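Local coordinates for protein ECF RNA polymerase sigma factor SigD (Mycobacterium tuberculosis, PDB 3VFZ) that probably directs RNA polymerase to specific promoters as an ECF sigma factor, this chain being its domain 4, which binds the -35 promoter element, at residues T23-N26 and E27-I31; Q36-I39 and L40-V44. All blocks are in the same frame, centred on the assembly; numbering follows the deposited sequence.

In the fold
Read from the N terminus, the chain forms helix 21-29, helix 34-46, helix 50-57 and the long helix 61-80. Interaction 1 (T23-N26 with E27-I31) takes up most of the first helix and runs into the turn after it; interaction 2 (Q36-I39 with L40-V44) lies wholly within the second. Each closes only single helical turns, and interaction 1 closes before interaction 2 opens, without nesting or crossing. Their centres are about 13 Å apart, yet they touch: L29 meets R37 and I41, and E30 also reaches R37. Helix 61-80 ties both together, with L28 and I31 packing on it from interaction 1 and Q36, I39 and L40 from interaction 2.

Interaction 1 (T23-N26 and E27-I31); sequences TRMN and ELLEI
M25, a selenomethionine, and L29 meet one turn apart on helix 21-29, and their side chains show how a short amphipathic helix divides its labour between a greasy face and a wet one. The terminal methyl CE of M25 lies 3.5 Å from CD1 of L29, where the two chains cross at a slant. M25 gets there with CG turned away from its own backbone N (chi1 176°) and the rest of the chain stretched out. CG of L29 lies beyond the M25 carbonyl oxygen, 3.3 Å from O, while the L29 N-H donates to that same oxygen at 2.9 Å. L29 is buried, and beyond M25 it is covered by R37 and I41 of helix 34-46, whereas L28 turns to E78 of helix 61-80.

The other face is looser at its tips. T23 and E27 run side by side in the same direction, but their ends barely meet: CG2 of T23 comes no nearer than 3.7 Å to OE1 of E27, a methyl beside a carboxylate. The stem is closer, with the aliphatic CG of E27 resting 3.3 Å from the T23 carbonyl O. T23, N26, E27 and E30 are all exposed.

The last of the four backbone bonds is the most bent. E30 N donates to N26 O at 2.8 Å, but its N-H is angled at 142°, whereas L28 N meets R24 O at 166°. Cohesion between these turns comes from backbone hydrogen bonds and the apolar M25-L29 pair; the acidic E27 and E30 make no salt bridge across this contact, and E30 also touches R37.

Interaction 2 (Q36-I39 and L40-V44); sequences QREI and LILRV
Four successive i to i+4 bonds carry the backbone from Q36-I39 into L40-V44, all close to straight, from L40 N to Q36 O at 3.0 Å through to R43 N and I39 O at 2.9 Å, with a wider pi-type turn overlapping the later residues, 41-44. Upon this frame the side chains sort themselves by face.

E38 and L42 lie alongside each other and point the same way; the methylene CG of E38 is 4.1 Å from CD1 of L42, so the acid contributes its aliphatic stem to the contact. Its CG stands anti to N and beside the carbonyl carbon (chi1 167°), and the chain continues extended. L42 also sets its CG 3.3 Å from the E38 carbonyl O, and both residues pack against V57 of helix 50-57.

I39 and R43 also lie side by side at their stems. The branch methyl CG2 of I39 comes within 4.1 Å of CG of R43, a light touch between aliphatic groups. From there R43 bends at both chi2 (-78°) and chi3 (-76°), and its guanidinium leaves the contact: NH1 is hydrogen-bonded to the carbonyl O of L48, in the link to helix 50-57. I39 itself is buried against A67 of helix 61-80.

On another side, I41 brings its CG1 up to the R37 carbonyl oxygen, 3.2 Å from O, and R37 and I41 both pack on L29 of helix 21-29. Helix 34-46, packed by helices 21-29, 50-57 and 61-80, belongs to a four-helix domain as in sigma-70 region 4, whose helix-turn-helix probably spans residues 50-69.

Interaction 1 (T23-N26 and E27-I31)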
# COMPACT_ATOMS: atom_id res chain seq x y z
N THR A 23 -12.02 9.12 -5.18
CA THR A 23 -12.52 8.16 -6.15
C THR A 23 -11.40 7.64 -7.06
O THR A 23 -11.29 6.44 -7.29
CB THR A 23 -13.65 8.77 -7.00
OG1 THR A 23 -14.86 8.83 -6.22
CG2 THR A 23 -13.90 7.93 -8.26
N ARG A 24 -10.58 8.56 -7.58
CA ARG A 24 -9.44 8.19 -8.41
C ARG A 24 -8.46 7.35 -7.61
O ARG A 24 -7.95 6.33 -8.08
CB ARG A 24 -8.73 9.43 -8.96
CG ARG A 24 -9.26 9.95 -10.30
CD ARG A 24 -8.71 11.35 -10.60
NE ARG A 24 -9.70 12.41 -10.38
CZ ARG A 24 -9.41 13.69 -10.21
NH1 ARG A 24 -8.15 14.10 -10.21
NH2 ARG A 24 -10.39 14.58 -10.02
N MSE A 25 -8.18 7.79 -6.39
CA MSE A 25 -7.31 7.02 -5.50
C MSE A 25 -7.76 5.58 -5.31
O MSE A 25 -6.95 4.67 -5.32
CB MSE A 25 -7.24 7.66 -4.12
CG MSE A 25 -6.42 6.80 -3.18
SE MSE A 25 -6.83 7.19 -1.33
CE MSE A 25 -5.47 6.08 -0.47
N ASN A 26 -9.06 5.38 -5.08
CA ASN A 26 -9.54 4.03 -4.84
C ASN A 26 -9.45 3.18 -6.10
O ASN A 26 -9.15 1.98 -6.03
CB ASN A 26 -10.96 4.05 -4.26
CG ASN A 26 -10.98 4.44 -2.80
OD1 ASN A 26 -10.23 3.88 -1.99
ND2 ASN A 26 -11.82 5.40 -2.45
N GLU A 27 -9.67 3.80 -7.26
CA GLU A 27 -9.54 3.10 -8.54
C GLU A 27 -8.10 2.67 -8.79
O GLU A 27 -7.85 1.56 -9.25
CB GLU A 27 -10.07 3.96 -9.70
CG GLU A 27 -11.58 4.19 -9.64
CD GLU A 27 -12.13 4.89 -10.87
OE1 GLU A 27 -13.31 5.31 -10.85
OE2 GLU A 27 -11.38 5.02 -11.86
N LEU A 28 -7.15 3.54 -8.45
CA LEU A 28 -5.74 3.19 -8.48
C LEU A 28 -5.43 2.05 -7.51
O LEU A 28 -4.81 1.06 -7.88
CB LEU A 28 -4.87 4.40 -8.15
CG LEU A 28 -4.60 5.38 -9.29
CD1 LEU A 28 -4.20 6.74 -8.72
CD2 LEU A 28 -3.52 4.84 -10.22
N LEU A 29 -5.86 2.20 -6.26
CA LEU A 29 -5.60 1.17 -5.26
C LEU A 29 -6.19 -0.17 -5.70
O LEU A 29 -5.61 -1.22 -5.43
CB LEU A 29 -6.17 1.57 -3.90
CG LEU A 29 -5.45 2.72 -3.19
CD1 LEU A 29 -6.03 2.88 -1.81
CD2 LEU A 29 -3.95 2.47 -3.12
N GLU A 30 -7.32 -0.14 -6.40
CA GLU A 30 -7.96 -1.37 -6.86
C GLU A 30 -7.12 -2.11 -7.90
O GLU A 30 -7.43 -3.22 -8.30
CB GLU A 30 -9.37 -1.10 -7.40
CG GLU A 30 -10.43 -0.88 -6.33
CD GLU A 30 -11.84 -0.91 -6.88
OE1 GLU A 30 -12.27 0.08 -7.52
OE2 GLU A 30 -12.54 -1.93 -6.68
N ILE A 31 -6.03 -1.46 -8.33
CA ILE A 31 -5.09 -2.03 -9.27
C ILE A 31 -4.07 -2.95 -8.56
O ILE A 31 -3.47 -3.83 -9.18
CB ILE A 31 -4.34 -0.89 -10.01
CG1 ILE A 31 -4.65 -0.90 -11.50
CG2 ILE A 31 -2.84 -0.91 -9.71
CD1 ILE A 31 -6.10 -0.55 -11.81

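Interaction 2 (Q36-I39 and L40-V44)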
# COMPACT_ATOMS: atom_id res chain seq x y z
N GLN A 36 -1.32 -5.22 -0.56
CA GLN A 36 -0.61 -3.98 -0.78
C GLN A 36 -1.53 -2.78 -0.53
O GLN A 36 -1.10 -1.77 0.01
CB GLN A 36 -0.01 -3.94 -2.19
CG GLN A 36 1.13 -4.94 -2.40
CD GLN A 36 1.65 -4.97 -3.83
OE1 GLN A 36 1.40 -4.06 -4.62
NE2 GLN A 36 2.38 -6.02 -4.18
N ARG A 37 -2.80 -2.90 -0.90
CA ARG A 37 -3.75 -1.82 -0.62
C ARG A 37 -3.85 -1.61 0.87
O ARG A 37 -3.80 -0.49 1.37
CB ARG A 37 -5.14 -2.15 -1.17
CG ARG A 37 -5.23 -2.18 -2.68
CD ARG A 37 -6.51 -2.88 -3.14
NE ARG A 37 -7.72 -2.19 -2.70
CZ ARG A 37 -8.95 -2.62 -2.95
NH1 ARG A 37 -9.13 -3.76 -3.62
NH2 ARG A 37 -10.01 -1.94 -2.52
N GLU A 38 -4.01 -2.72 1.58
CA GLU A 38 -4.13 -2.72 3.01
C GLU A 38 -2.91 -2.08 3.66
O GLU A 38 -3.03 -1.24 4.56
CB GLU A 38 -4.27 -4.18 3.47
CG GLU A 38 -4.12 -4.40 4.93
CD GLU A 38 -4.27 -5.86 5.28
OE1 GLU A 38 -3.67 -6.71 4.58
OE2 GLU A 38 -5.02 -6.15 6.23
N ILE A 39 -1.72 -2.46 3.21
CA ILE A 39 -0.48 -1.91 3.75
C ILE A 39 -0.38 -0.40 3.53
O ILE A 39 -0.05 0.36 4.45
CB ILE A 39 0.77 -2.65 3.18
CG1 ILE A 39 0.91 -3.99 3.90
CG2 ILE A 39 2.02 -1.83 3.34
CD1 ILE A 39 1.88 -4.96 3.22
N LEU A 40 -0.66 0.06 2.31
CA LEU A 40 -0.55 1.49 2.02
C LEU A 40 -1.55 2.30 2.84
O LEU A 40 -1.21 3.36 3.36
CB LEU A 40 -0.74 1.78 0.53
CG LEU A 40 0.37 1.30 -0.41
CD1 LEU A 40 0.18 1.90 -1.81
CD2 LEU A 40 1.73 1.70 0.15
N ILE A 41 -2.79 1.81 2.95
CA ILE A 41 -3.78 2.52 3.76
C ILE A 41 -3.32 2.62 5.22
O ILE A 41 -3.37 3.70 5.82
CB ILE A 41 -5.17 1.89 3.66
CG1 ILE A 41 -5.70 2.00 2.23
CG2 ILE A 41 -6.13 2.56 4.62
CD1 ILE A 41 -6.99 1.17 2.02
N LEU A 42 -2.86 1.50 5.78
CA LEU A 42 -2.35 1.46 7.16
C LEU A 42 -1.14 2.38 7.42
O LEU A 42 -1.11 3.13 8.41
CB LEU A 42 -2.05 0.02 7.57
CG LEU A 42 -3.28 -0.89 7.79
CD1 LEU A 42 -2.86 -2.31 8.19
CD2 LEU A 42 -4.24 -0.30 8.84
N ARG A 43 -0.15 2.32 6.53
CA ARG A 43 1.07 3.11 6.68
C ARG A 43 0.82 4.59 6.45
O ARG A 43 1.35 5.43 7.16
CB ARG A 43 2.15 2.67 5.69
CG ARG A 43 2.70 1.29 5.92
CD ARG A 43 3.71 1.30 7.07
NE ARG A 43 5.01 1.86 6.67
CZ ARG A 43 5.51 3.01 7.12
NH1 ARG A 43 4.83 3.76 7.98
NH2 ARG A 43 6.69 3.42 6.69
N VAL A 44 0.06 4.91 5.41
CA VAL A 44 0.01 6.29 4.91
C VAL A 44 -1.16 7.06 5.49
O VAL A 44 -0.98 8.12 6.07
CB VAL A 44 -0.04 6.35 3.39
CG1 VAL A 44 -0.25 7.79 2.92
CG2 VAL A 44 1.26 5.77 2.80